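Local coordinates for homocysteine S-methyltransferase (Escherichia coli, PDB 5DMM), which transfers a methyl group from S-methylmethionine, or less efficiently from S-adenosylmethionine, to homocysteine, yielding methionine, with zinc as cofactor, at residues A[66-71]-A[93-98]; A[116-121]-A[161-166]; A[152-157]-A[181-186]; A[188-193]-A[221-226]. All coordinates share one frame; numbering follows the deposited sequence.

Contact 1: A[66-71]-A[93-98]; sequences AITASY and GKSVEL. With HCS (2-amino-4-mercapto-butyric acid), chain F.
No hydrogen bond passes directly between segment 66-71 (a strand end and loop) and helix segment 93-98; their polar link is a water. It accepts from A69 N at 2.8 Å and donates to S95 O at 2.7 Å, tying the centre of an inverse gamma turn to the helix backbone. Beside it T68 meets the helix with CB and its methyl: CB lies 3.5 Å from S95 OG, while CG2 rests on V96 CA at 3.7 Å. S95 OG makes only packing contacts here, its own bond running back to I92 O. T68 OG1 donates to S70 OG at 2.8 Å, and both hydroxyls also bond the backbone of S121, which fixes their rotation.

Further along, the chain serves the substrate. Y71 holds CG anti to its backbone N (chi1 179°), so that HCS CG sits 3.8 Å above the ring centre; I67 CG2 approaches HCS OXT at 3.5 Å. An alanine at Y71 would remove this ring and the hydroxyl bonded to E134, and would probably leave the homocysteine chain poorly held. Such a division, helix on one flank and ligand on the other, belongs to the C-terminal end of a strand in a TIM barrel.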
loop_
_atom_site.group_PDB
_atom_site.type_symbol
_atom_site.label_atom_id
_atom_site.label_comp_id
_atom_site.label_asym_id
_atom_site.label_seq_id
_atom_site.Cartn_x
_atom_site.Cartn_y
_atom_site.Cartn_z
ATOM N N ALA A 66 -8.071 -1.563 -4.357
ATOM C CA ALA A 66 -7.119 -2.653 -4.491
ATOM C C ALA A 66 -5.688 -2.133 -4.448
ATOM O O ALA A 66 -5.389 -1.084 -5.019
ATOM C CB ALA A 66 -7.353 -3.422 -5.804
ATOM N N ILE A 67 -4.800 -2.862 -3.784
ATOM C CA ILE A 67 -3.382 -2.495 -3.799
ATOM C C ILE A 67 -2.641 -3.482 -4.695
ATOM O O ILE A 67 -2.718 -4.679 -4.475
ATOM C CB ILE A 67 -2.772 -2.487 -2.390
ATOM C CG1 ILE A 67 -3.536 -1.488 -1.513
ATOM C CG2 ILE A 67 -1.280 -2.132 -2.452
ATOM C CD1 ILE A 67 -3.117 -1.459 -0.039
ATOM N N THR A 68 -1.930 -2.972 -5.699
ATOM C CA THR A 68 -1.325 -3.841 -6.723
ATOM C C THR A 68 -0.194 -4.699 -6.163
ATOM O O THR A 68 0.374 -4.401 -5.107
ATOM C CB THR A 68 -0.790 -3.022 -7.910
ATOM O OG1 THR A 68 0.208 -2.095 -7.452
ATOM C CG2 THR A 68 -1.927 -2.253 -8.572
ATOM N N ALA A 69 0.131 -5.773 -6.886
ATOM C CA ALA A 69 1.176 -6.697 -6.449
ATOM C C ALA A 69 2.575 -6.219 -6.834
ATOM O O ALA A 69 3.354 -6.985 -7.406
ATOM C CB ALA A 69 0.916 -8.083 -7.040
ATOM N N SER A 70 2.891 -4.954 -6.550
ATOM C CA SER A 70 4.156 -4.371 -7.002
ATOM C C SER A 70 5.093 -4.007 -5.851
ATOM O O SER A 70 6.074 -3.303 -6.056
ATOM C CB SER A 70 3.891 -3.125 -7.851
ATOM O OG SER A 70 2.979 -2.253 -7.193
ATOM N N TYR A 71 4.773 -4.466 -4.646
ATOM C CA TYR A 71 5.540 -4.118 -3.444
ATOM C C TYR A 71 7.046 -4.365 -3.579
ATOM O O TYR A 71 7.874 -3.583 -3.069
ATOM C CB TYR A 71 4.997 -4.915 -2.261
ATOM C CG TYR A 71 5.717 -4.680 -0.952
ATOM C CD1 TYR A 71 5.554 -3.491 -0.255
ATOM C CD2 TYR A 71 6.546 -5.658 -0.408
ATOM C CE1 TYR A 71 6.198 -3.275 0.945
ATOM C CE2 TYR A 71 7.195 -5.453 0.792
ATOM C CZ TYR A 71 7.010 -4.263 1.468
ATOM O OH TYR A 71 7.656 -4.050 2.664
ATOM N N GLY A 93 3.510 -2.501 -14.632
ATOM C CA GLY A 93 2.306 -2.029 -15.291
ATOM C C GLY A 93 1.219 -3.094 -15.320
ATOM O O GLY A 93 0.029 -2.799 -15.125
ATOM N N LYS A 94 1.631 -4.335 -15.554
ATOM C CA LYS A 94 0.715 -5.471 -15.550
ATOM C C LYS A 94 -0.017 -5.623 -14.212
ATOM O O LYS A 94 -1.192 -5.984 -14.189
ATOM C CB LYS A 94 1.469 -6.757 -15.861
ATOM C CG LYS A 94 0.586 -7.992 -15.910
ATOM C CD LYS A 94 -0.336 -7.966 -17.117
ATOM C CE LYS A 94 -0.854 -9.362 -17.450
ATOM N NZ LYS A 94 0.236 -10.265 -17.909
ATOM N N SER A 95 0.677 -5.334 -13.113
ATOM C CA SER A 95 0.075 -5.464 -11.785
ATOM C C SER A 95 -1.109 -4.509 -11.645
ATOM O O SER A 95 -2.094 -4.834 -10.972
ATOM C CB SER A 95 1.112 -5.225 -10.670
ATOM O OG SER A 95 1.388 -3.845 -10.463
ATOM N N VAL A 96 -1.010 -3.347 -12.292
ATOM C CA VAL A 96 -2.080 -2.351 -12.315
ATOM C C VAL A 96 -3.192 -2.798 -13.244
ATOM O O VAL A 96 -4.365 -2.688 -12.920
ATOM C CB VAL A 96 -1.583 -0.971 -12.780
ATOM C CG1 VAL A 96 -2.727 0.074 -12.699
ATOM C CG2 VAL A 96 -0.406 -0.520 -11.932
ATOM N N GLU A 97 -2.808 -3.307 -14.407
ATOM C CA GLU A 97 -3.771 -3.772 -15.389
ATOM C C GLU A 97 -4.687 -4.853 -14.804
ATOM O O GLU A 97 -5.893 -4.833 -15.026
ATOM C CB GLU A 97 -3.034 -4.299 -16.628
ATOM C CG GLU A 97 -3.922 -4.765 -17.758
ATOM C CD GLU A 97 -3.116 -5.445 -18.865
ATOM O OE1 GLU A 97 -1.994 -4.975 -19.169
ATOM O OE2 GLU A 97 -3.590 -6.468 -19.413
ATOM N N LEU A 98 -4.112 -5.784 -14.047
ATOM C CA LEU A 98 -4.897 -6.892 -13.495
ATOM C C LEU A 98 -5.878 -6.393 -12.446
ATOM O O LEU A 98 -6.992 -6.904 -12.347
ATOM C CB LEU A 98 -3.991 -7.963 -12.890
ATOM C CG LEU A 98 -3.128 -8.731 -13.891
ATOM C CD1 LEU A 98 -2.067 -9.533 -13.155
ATOM C CD2 LEU A 98 -4.023 -9.662 -14.724
HETATM N N HCS F . 2.826 -6.116 -0.329
HETATM C CA HCS F . 1.921 -5.618 0.688
HETATM C CB HCS F . 2.722 -4.952 1.800
HETATM C CG HCS F . 3.662 -5.948 2.468
HETATM S SD HCS F . 4.338 -5.221 3.981
HETATM C C HCS F . 0.984 -4.618 0.079
HETATM O OXT HCS F . 1.116 -4.339 -1.132
HETATM O O HCS F . 0.108 -4.101 0.804
HETATM O O HOH W 1 -1.669 -6.461 -8.913
#

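Contact 2: A[116-121]-A[161-166]; sequences LLVAGS and GADLLA
Strands 117-121 and 164-166 run parallel in register, A119 bridging L164, G120 bridging L165 and S121 bridging A166, with their axes 4.3 Å apart and turned by 48°. G120 makes both bonds, flanking L165: its N donates to L164 O at 2.8 Å, in the carbonyl plane, and its O accepts from A166 N, also at 2.8 Å, with that donor 40° out of the plane. Ahead of the ladder V118 O takes D163 N at 2.9 Å, nearly along the C=O axis, and a weak bond from L164 N. G161, with positive phi, closes the preceding helix in a Schellman motif.

The carboxylate of D163 folds back to strand 117-121. Its OD2 receives V118 N at 2.8 Å on the anti lone pair and also forms a salt bridge with R103, so the neighbouring charge probably keeps it ionised. The L117 side chain crosses that of D163 obliquely, CD2 against the carboxylate. A119, L164 and A166 share one face: A119 CB touches L164 CD2 at 3.8 Å and A166 CB at 4.1 Å, and W192 lies against all three. On the G120 and L165 side, a modelled CB on G120 would come within 3.6 Å of A162 CB. S121 OG bonds E168 and, weakly, the homocysteine. Neighbouring parallel strands with C-terminal ends lining the substrate pocket fit the eight-stranded TIM barrel, the clan of this family.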
loop_
_atom_site.group_PDB
_atom_site.type_symbol
_atom_site.label_atom_id
_atom_site.label_comp_id
_atom_site.label_asym_id
_atom_site.label_seq_id
_atom_site.Cartn_x
_atom_site.Cartn_y
_atom_site.Cartn_z
ATOM N N LEU A 116 -14.622 2.716 -7.178
ATOM C CA LEU A 116 -13.592 1.762 -6.772
ATOM C C LEU A 116 -12.227 2.262 -7.263
ATOM O O LEU A 116 -12.105 2.778 -8.379
ATOM C CB LEU A 116 -13.876 0.358 -7.327
ATOM C CG LEU A 116 -15.201 -0.314 -6.959
ATOM C CD1 LEU A 116 -15.270 -1.708 -7.555
ATOM C CD2 LEU A 116 -15.394 -0.376 -5.443
ATOM N N LEU A 117 -11.206 2.107 -6.428
ATOM C CA LEU A 117 -9.881 2.621 -6.737
ATOM C C LEU A 117 -8.855 1.502 -6.934
ATOM O O LEU A 117 -9.058 0.357 -6.489
ATOM C CB LEU A 117 -9.413 3.559 -5.629
ATOM C CG LEU A 117 -10.291 4.793 -5.388
ATOM C CD1 LEU A 117 -9.793 5.567 -4.186
ATOM C CD2 LEU A 117 -10.329 5.667 -6.634
ATOM N N VAL A 118 -7.768 1.844 -7.623
ATOM C CA VAL A 118 -6.591 0.987 -7.707
ATOM C C VAL A 118 -5.373 1.778 -7.210
ATOM O O VAL A 118 -5.052 2.845 -7.742
ATOM C CB VAL A 118 -6.337 0.487 -9.146
ATOM C CG1 VAL A 118 -5.034 -0.326 -9.223
ATOM C CG2 VAL A 118 -7.514 -0.335 -9.654
ATOM N N ALA A 119 -4.706 1.273 -6.183
ATOM C CA ALA A 119 -3.524 1.949 -5.671
ATOM C C ALA A 119 -2.288 1.161 -6.051
ATOM O O ALA A 119 -2.228 -0.041 -5.804
ATOM C CB ALA A 119 -3.612 2.114 -4.167
ATOM N N GLY A 120 -1.296 1.835 -6.629
ATOM C CA GLY A 120 -0.056 1.161 -7.000
ATOM C C GLY A 120 0.873 1.029 -5.803
ATOM O O GLY A 120 1.266 2.032 -5.199
ATOM N N SER A 121 1.227 -0.204 -5.453
ATOM C CA SER A 121 2.090 -0.430 -4.299
ATOM C C SER A 121 3.535 -0.003 -4.559
ATOM O O SER A 121 4.181 -0.455 -5.523
ATOM C CB SER A 121 2.080 -1.892 -3.887
ATOM O OG SER A 121 3.074 -2.081 -2.906
ATOM N N GLY A 161 -2.060 3.631 -15.180
ATOM C CA GLY A 161 -3.345 4.148 -14.741
ATOM C C GLY A 161 -3.775 3.908 -13.299
ATOM O O GLY A 161 -4.965 3.901 -13.020
ATOM N N ALA A 162 -2.828 3.700 -12.389
ATOM C CA ALA A 162 -3.135 3.716 -10.956
ATOM C C ALA A 162 -3.812 5.031 -10.566
ATOM O O ALA A 162 -3.408 6.091 -11.045
ATOM C CB ALA A 162 -1.860 3.521 -10.135
ATOM N N ASP A 163 -4.831 4.960 -9.710
ATOM C CA ASP A 163 -5.510 6.163 -9.224
ATOM C C ASP A 163 -4.648 6.889 -8.220
ATOM O O ASP A 163 -4.669 8.124 -8.136
ATOM C CB ASP A 163 -6.863 5.811 -8.598
ATOM C CG ASP A 163 -7.785 5.149 -9.590
ATOM O OD1 ASP A 163 -8.050 5.771 -10.644
ATOM O OD2 ASP A 163 -8.218 4.005 -9.332
ATOM N N LEU A 164 -3.904 6.119 -7.443
ATOM C CA LEU A 164 -2.941 6.709 -6.526
ATOM C C LEU A 164 -1.852 5.713 -6.173
ATOM O O LEU A 164 -1.902 4.551 -6.572
ATOM C CB LEU A 164 -3.628 7.211 -5.262
ATOM C CG LEU A 164 -4.197 6.190 -4.284
ATOM C CD1 LEU A 164 -4.644 6.950 -3.030
ATOM C CD2 LEU A 164 -5.379 5.433 -4.850
ATOM N N LEU A 165 -0.857 6.198 -5.441
ATOM C CA LEU A 165 0.287 5.403 -5.048
ATOM C C LEU A 165 0.179 5.093 -3.573
ATOM O O LEU A 165 -0.073 5.981 -2.746
ATOM C CB LEU A 165 1.596 6.132 -5.329
ATOM C CG LEU A 165 1.849 6.560 -6.775
ATOM C CD1 LEU A 165 3.148 7.339 -6.901
ATOM C CD2 LEU A 165 1.898 5.336 -7.689
ATOM N N ALA A 166 0.354 3.822 -3.258
ATOM C CA ALA A 166 0.439 3.368 -1.875
ATOM C C ALA A 166 1.907 3.220 -1.489
ATOM O O ALA A 166 2.515 2.158 -1.697
ATOM C CB ALA A 166 -0.289 2.052 -1.711
#

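Contact 3: A[152-157]-A[181-186]; sequences PRVEAL and ELLTAY
V154 is the bump of this contact, its two methyls pushing from helix 143-159 into a hollow bordered by L182, L183 and Y186. CG1, anti to the backbone N (chi1 166°), reaches over a face of the Y186 ring, 4.3 Å from its centroid and 26° off the normal, a CH-pi contact. The same methyl meets L183 CD2 at 4.2 Å. CG2 goes the other way and meets L182 CD2 tip to tip at 4.0 Å. The wall of the hollow is itself well fitted, since L182 CD1 lies at the edge of the Y186 ring, in its plane.

E155 closes the rim. Extended beyond CG, it lays CG 3.5 Å from Y186 CE2 and brings its carboxylate to the ring edge, the two planes 72° apart. Y186 OH donates to E155 OE2 over a very short 2.5 Å, meeting the anti lone pair of OE2. So short a bond suggests a strong, probably polarised hydrogen bond; K89 is at most a weak, distant partner of OE1. Y186 gets there through the type I turn from L183 to Y186, whose Y186 N bonds L183 O.

Beneath, V154 and L183 both rest on L165 of strand 164-170. Two successive helices meeting side by side over the strand that connects them are typical of the outer layer of a TIM barrel.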
loop_
_atom_site.group_PDB
_atom_site.type_symbol
_atom_site.label_atom_id
_atom_site.label_comp_id
_atom_site.label_asym_id
_atom_site.label_seq_id
_atom_site.Cartn_x
_atom_site.Cartn_y
_atom_site.Cartn_z
ATOM N N PRO A 152 11.536 4.299 -11.722
ATOM C CA PRO A 152 10.883 3.474 -12.760
ATOM C C PRO A 152 9.534 2.876 -12.345
ATOM O O PRO A 152 8.623 2.780 -13.179
ATOM C CB PRO A 152 11.875 2.332 -12.999
ATOM C CG PRO A 152 13.144 2.740 -12.384
ATOM C CD PRO A 152 12.835 3.730 -11.311
ATOM N N ARG A 153 9.407 2.481 -11.081
ATOM C CA ARG A 153 8.146 1.899 -10.610
ATOM C C ARG A 153 7.065 2.975 -10.486
ATOM O O ARG A 153 5.906 2.740 -10.842
ATOM C CB ARG A 153 8.332 1.170 -9.275
ATOM C CG ARG A 153 7.009 0.746 -8.624
ATOM C CD ARG A 153 7.247 -0.165 -7.428
ATOM N NE ARG A 153 8.161 0.444 -6.474
ATOM C CZ ARG A 153 8.575 -0.139 -5.356
ATOM N NH1 ARG A 153 8.143 -1.360 -5.037
ATOM N NH2 ARG A 153 9.416 0.502 -4.551
ATOM N N VAL A 154 7.426 4.150 -9.981
ATOM C CA VAL A 154 6.463 5.247 -9.929
ATOM C C VAL A 154 5.943 5.549 -11.331
ATOM O O VAL A 154 4.743 5.665 -11.541
ATOM C CB VAL A 154 7.070 6.528 -9.301
ATOM C CG1 VAL A 154 6.184 7.729 -9.561
ATOM C CG2 VAL A 154 7.275 6.328 -7.793
ATOM N N GLU A 155 6.851 5.646 -12.303
ATOM C CA GLU A 155 6.438 5.952 -13.661
ATOM C C GLU A 155 5.545 4.860 -14.256
ATOM O O GLU A 155 4.512 5.155 -14.857
ATOM C CB GLU A 155 7.673 6.204 -14.531
ATOM C CG GLU A 155 8.263 7.576 -14.224
ATOM C CD GLU A 155 9.471 7.960 -15.083
ATOM O OE1 GLU A 155 9.865 7.187 -15.980
ATOM O OE2 GLU A 155 10.029 9.054 -14.845
ATOM N N ALA A 156 5.911 3.605 -14.040
ATOM C CA ALA A 156 5.168 2.487 -14.608
ATOM C C ALA A 156 3.762 2.384 -14.011
ATOM O O ALA A 156 2.794 2.106 -14.728
ATOM C CB ALA A 156 5.934 1.190 -14.396
ATOM N N LEU A 157 3.653 2.625 -12.707
ATOM C CA LEU A 157 2.357 2.554 -12.022
ATOM C C LEU A 157 1.420 3.674 -12.499
ATOM O O LEU A 157 0.229 3.451 -12.725
ATOM C CB LEU A 157 2.544 2.629 -10.498
ATOM C CG LEU A 157 3.205 1.429 -9.798
ATOM C CD1 LEU A 157 3.522 1.770 -8.334
ATOM C CD2 LEU A 157 2.318 0.174 -9.831
ATOM N N GLU A 181 9.811 14.141 -2.518
ATOM C CA GLU A 181 10.440 14.976 -3.544
ATOM C C GLU A 181 10.192 14.417 -4.949
ATOM O O GLU A 181 9.815 15.144 -5.868
ATOM C CB GLU A 181 11.945 15.089 -3.292
ATOM C CG GLU A 181 12.329 16.012 -2.145
ATOM C CD GLU A 181 12.316 17.476 -2.546
ATOM O OE1 GLU A 181 13.191 17.886 -3.354
ATOM O OE2 GLU A 181 11.431 18.216 -2.051
ATOM N N LEU A 182 10.417 13.118 -5.099
ATOM C CA LEU A 182 10.196 12.427 -6.371
ATOM C C LEU A 182 8.785 12.643 -6.935
ATOM O O LEU A 182 8.613 12.860 -8.136
ATOM C CB LEU A 182 10.467 10.931 -6.206
ATOM C CG LEU A 182 10.241 10.069 -7.454
ATOM C CD1 LEU A 182 11.098 10.553 -8.625
ATOM C CD2 LEU A 182 10.542 8.608 -7.151
ATOM N N LEU A 183 7.772 12.587 -6.076
ATOM C CA LEU A 183 6.392 12.704 -6.537
ATOM C C LEU A 183 6.072 14.058 -7.161
ATOM O O LEU A 183 5.197 14.145 -8.017
ATOM C CB LEU A 183 5.407 12.434 -5.380
ATOM C CG LEU A 183 5.441 10.972 -4.937
ATOM C CD1 LEU A 183 4.315 10.693 -3.960
ATOM C CD2 LEU A 183 5.379 10.038 -6.135
ATOM N N THR A 184 6.767 15.114 -6.736
ATOM C CA THR A 184 6.518 16.431 -7.304
ATOM C C THR A 184 6.868 16.495 -8.795
ATOM O O THR A 184 6.358 17.358 -9.510
ATOM C CB THR A 184 7.301 17.547 -6.540
ATOM O OG1 THR A 184 8.715 17.375 -6.720
ATOM C CG2 THR A 184 6.963 17.503 -5.054
ATOM N N ALA A 185 7.703 15.566 -9.273
ATOM C CA ALA A 185 8.044 15.519 -10.685
ATOM C C ALA A 185 6.924 14.896 -11.526
ATOM O O ALA A 185 7.036 14.834 -12.757
ATOM C CB ALA A 185 9.346 14.758 -10.889
ATOM N N TYR A 186 5.866 14.427 -10.858
ATOM C CA TYR A 186 4.673 13.846 -11.505
ATOM C C TYR A 186 3.444 14.535 -10.946
ATOM O O TYR A 186 2.788 14.004 -10.045
ATOM C CB TYR A 186 4.597 12.326 -11.273
ATOM C CG TYR A 186 5.902 11.684 -11.623
ATOM C CD1 TYR A 186 6.882 11.486 -10.655
ATOM C CD2 TYR A 186 6.199 11.362 -12.940
ATOM C CE1 TYR A 186 8.108 10.953 -10.989
ATOM C CE2 TYR A 186 7.420 10.834 -13.281
ATOM C CZ TYR A 186 8.366 10.634 -12.298
ATOM O OH TYR A 186 9.584 10.104 -12.630
#

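Contact 4: A[188-193]-A[221-226]; sequences RARAWF and QVVALG
This is a strand-to-strand contact in the barrel sheet, where parallel strands 191-193 and 222-226 lie side by side at 24°, with axes 4.7 Å apart. Four backbone bonds support it: A191 N to Q221 O (3.0 Å), V223 N to A191 O (2.9 Å, nearly along the C=O axis), F193 N to A224 O (3.1 Å) and G226 N to F193 O (3.0 Å). Between the bridges A191-V222 and F193-L225, W192 alone faces two residues, V223 and A224, as in a beta bulge.

Before the strands, A189 O is gripped twice, by Q221 NE2 at 3.2 Å and by R190 NH1 at 2.8 Å, both donors above the carbonyl plane. Q221 NE2 also bonds L183 O. An alanine at Q221 would remove that amide and would probably loosen the loop leading into strand 191-197 from helix 173-183.

F193 CE1 meets V222 CG2 on the face that helix 173-183 covers, the side chains crossing at about a right angle. On the other face W192 CB packs against A224 CB, and its NE1 bonds Y253 of the homocysteine pocket. Helices outside, a tryptophan bonded to a pocket residue inside: these two faces are those of a TIM-barrel wall.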
loop_
_atom_site.group_PDB
_atom_site.type_symbol
_atom_site.label_atom_id
_atom_site.label_comp_id
_atom_site.label_asym_id
_atom_site.label_seq_id
_atom_site.Cartn_x
_atom_site.Cartn_y
_atom_site.Cartn_z
ATOM N N ARG A 188 0.382 15.059 -11.453
ATOM C CA ARG A 188 -0.956 14.472 -11.370
ATOM C C ARG A 188 -1.038 13.377 -10.303
ATOM O O ARG A 188 -2.123 12.938 -9.923
ATOM C CB ARG A 188 -1.369 13.903 -12.732
ATOM C CG ARG A 188 -1.210 14.879 -13.891
ATOM C CD ARG A 188 -2.269 15.971 -13.868
ATOM N NE ARG A 188 -3.563 15.491 -14.348
ATOM C CZ ARG A 188 -4.647 16.252 -14.463
ATOM N NH1 ARG A 188 -5.780 15.727 -14.909
ATOM N NH2 ARG A 188 -4.600 17.535 -14.133
ATOM N N ALA A 189 0.115 12.928 -9.828
ATOM C CA ALA A 189 0.168 11.824 -8.883
ATOM C C ALA A 189 -0.410 12.220 -7.538
ATOM O O ALA A 189 -0.232 13.346 -7.084
ATOM C CB ALA A 189 1.607 11.336 -8.708
ATOM N N ARG A 190 -1.092 11.276 -6.903
ATOM C CA ARG A 190 -1.506 11.417 -5.510
ATOM C C ARG A 190 -1.045 10.171 -4.763
ATOM O O ARG A 190 -0.964 9.100 -5.365
ATOM C CB ARG A 190 -3.022 11.599 -5.412
ATOM C CG ARG A 190 -3.541 12.824 -6.174
ATOM C CD ARG A 190 -3.060 14.115 -5.525
ATOM N NE ARG A 190 -3.622 15.308 -6.162
ATOM C CZ ARG A 190 -3.060 15.950 -7.188
ATOM N NH1 ARG A 190 -1.913 15.519 -7.705
ATOM N NH2 ARG A 190 -3.641 17.031 -7.696
ATOM N N ALA A 191 -0.729 10.295 -3.472
ATOM C CA ALA A 191 -0.233 9.141 -2.716
ATOM C C ALA A 191 -0.658 9.157 -1.253
ATOM O O ALA A 191 -0.915 10.230 -0.691
ATOM C CB ALA A 191 1.294 9.078 -2.793
ATOM N N TRP A 192 -0.715 7.976 -0.639
ATOM C CA TRP A 192 -0.652 7.906 0.814
ATOM C C TRP A 192 0.731 7.401 1.175
ATOM O O TRP A 192 1.391 6.742 0.374
ATOM C CB TRP A 192 -1.776 7.036 1.431
ATOM C CG TRP A 192 -1.697 5.505 1.356
ATOM C CD1 TRP A 192 -0.793 4.684 1.980
ATOM C CD2 TRP A 192 -2.625 4.634 0.686
ATOM N NE1 TRP A 192 -1.087 3.357 1.711
ATOM C CE2 TRP A 192 -2.208 3.304 0.927
ATOM C CE3 TRP A 192 -3.766 4.851 -0.096
ATOM C CZ2 TRP A 192 -2.899 2.198 0.415
ATOM C CZ3 TRP A 192 -4.450 3.753 -0.596
ATOM C CH2 TRP A 192 -4.014 2.446 -0.345
ATOM N N PHE A 193 1.189 7.794 2.356
ATOM C CA PHE A 193 2.440 7.322 2.927
ATOM C C PHE A 193 2.116 6.587 4.217
ATOM O O PHE A 193 1.544 7.174 5.148
ATOM C CB PHE A 193 3.401 8.489 3.215
ATOM C CG PHE A 193 4.191 8.962 2.010
ATOM C CD1 PHE A 193 3.556 9.278 0.814
ATOM C CD2 PHE A 193 5.565 9.130 2.092
ATOM C CE1 PHE A 193 4.292 9.726 -0.299
ATOM C CE2 PHE A 193 6.308 9.583 0.985
ATOM C CZ PHE A 193 5.667 9.880 -0.207
ATOM N N GLN A 221 0.433 16.613 -2.610
ATOM C CA GLN A 221 0.133 15.350 -3.275
ATOM C C GLN A 221 -0.032 14.186 -2.309
ATOM O O GLN A 221 -0.600 13.157 -2.683
ATOM C CB GLN A 221 1.219 14.992 -4.272
ATOM C CG GLN A 221 1.262 15.893 -5.472
ATOM C CD GLN A 221 2.523 15.675 -6.259
ATOM O OE1 GLN A 221 3.614 16.027 -5.800
ATOM N NE2 GLN A 221 2.396 15.059 -7.437
ATOM N N VAL A 222 0.494 14.326 -1.092
ATOM C CA VAL A 222 0.309 13.304 -0.064
ATOM C C VAL A 222 -1.044 13.529 0.608
ATOM O O VAL A 222 -1.228 14.466 1.398
ATOM C CB VAL A 222 1.443 13.314 0.978
ATOM C CG1 VAL A 222 1.185 12.266 2.050
ATOM C CG2 VAL A 222 2.792 13.049 0.307
ATOM N N VAL A 223 -2.006 12.688 0.261
ATOM C CA VAL A 223 -3.387 12.934 0.664
ATOM C C VAL A 223 -3.843 12.098 1.860
ATOM O O VAL A 223 -4.978 12.254 2.329
ATOM C CB VAL A 223 -4.343 12.681 -0.510
ATOM C CG1 VAL A 223 -4.063 13.678 -1.640
ATOM C CG2 VAL A 223 -4.183 11.261 -1.020
ATOM N N ALA A 224 -2.970 11.215 2.344
ATOM C CA ALA A 224 -3.251 10.437 3.546
ATOM C C ALA A 224 -1.956 9.855 4.127
ATOM O O ALA A 224 -0.956 9.687 3.418
ATOM C CB ALA A 224 -4.273 9.330 3.246
ATOM N N LEU A 225 -1.979 9.579 5.425
ATOM C CA LEU A 225 -0.815 9.116 6.189
ATOM C C LEU A 225 -1.270 7.993 7.094
ATOM O O LEU A 225 -2.399 8.013 7.560
ATOM C CB LEU A 225 -0.232 10.234 7.067
ATOM C CG LEU A 225 0.216 11.549 6.457
ATOM C CD1 LEU A 225 0.836 12.404 7.518
ATOM C CD2 LEU A 225 1.222 11.236 5.389
ATOM N N GLY A 226 -0.405 7.041 7.405
ATOM C CA GLY A 226 -0.820 6.051 8.382
ATOM C C GLY A 226 0.190 4.982 8.696
ATOM O O GLY A 226 1.385 5.206 8.594
#

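The strands of contacts 1, 2 and 4 follow one another round the barrel. A66 O lies 2.7 Å from A119 N, joining contact 1 to contact 2, and L165 N lies 2.9 Å from R190 O, joining contact 2 to contact 4. Contact 3 lies outside them but touches all three: R153 NH1 is 3.0 Å from Y71 O, L165 CD1 is 3.6 Å from L183 CD2, and L183 CD1 is 3.6 Å from A191 CB. Inside, I67 CD1 packs on W192 CZ2 at 3.7 Å. The S121 side chain is about 3 Å from the bound homocysteine and that of W192 about 7 Å, while contact 3 lies away from the pocket.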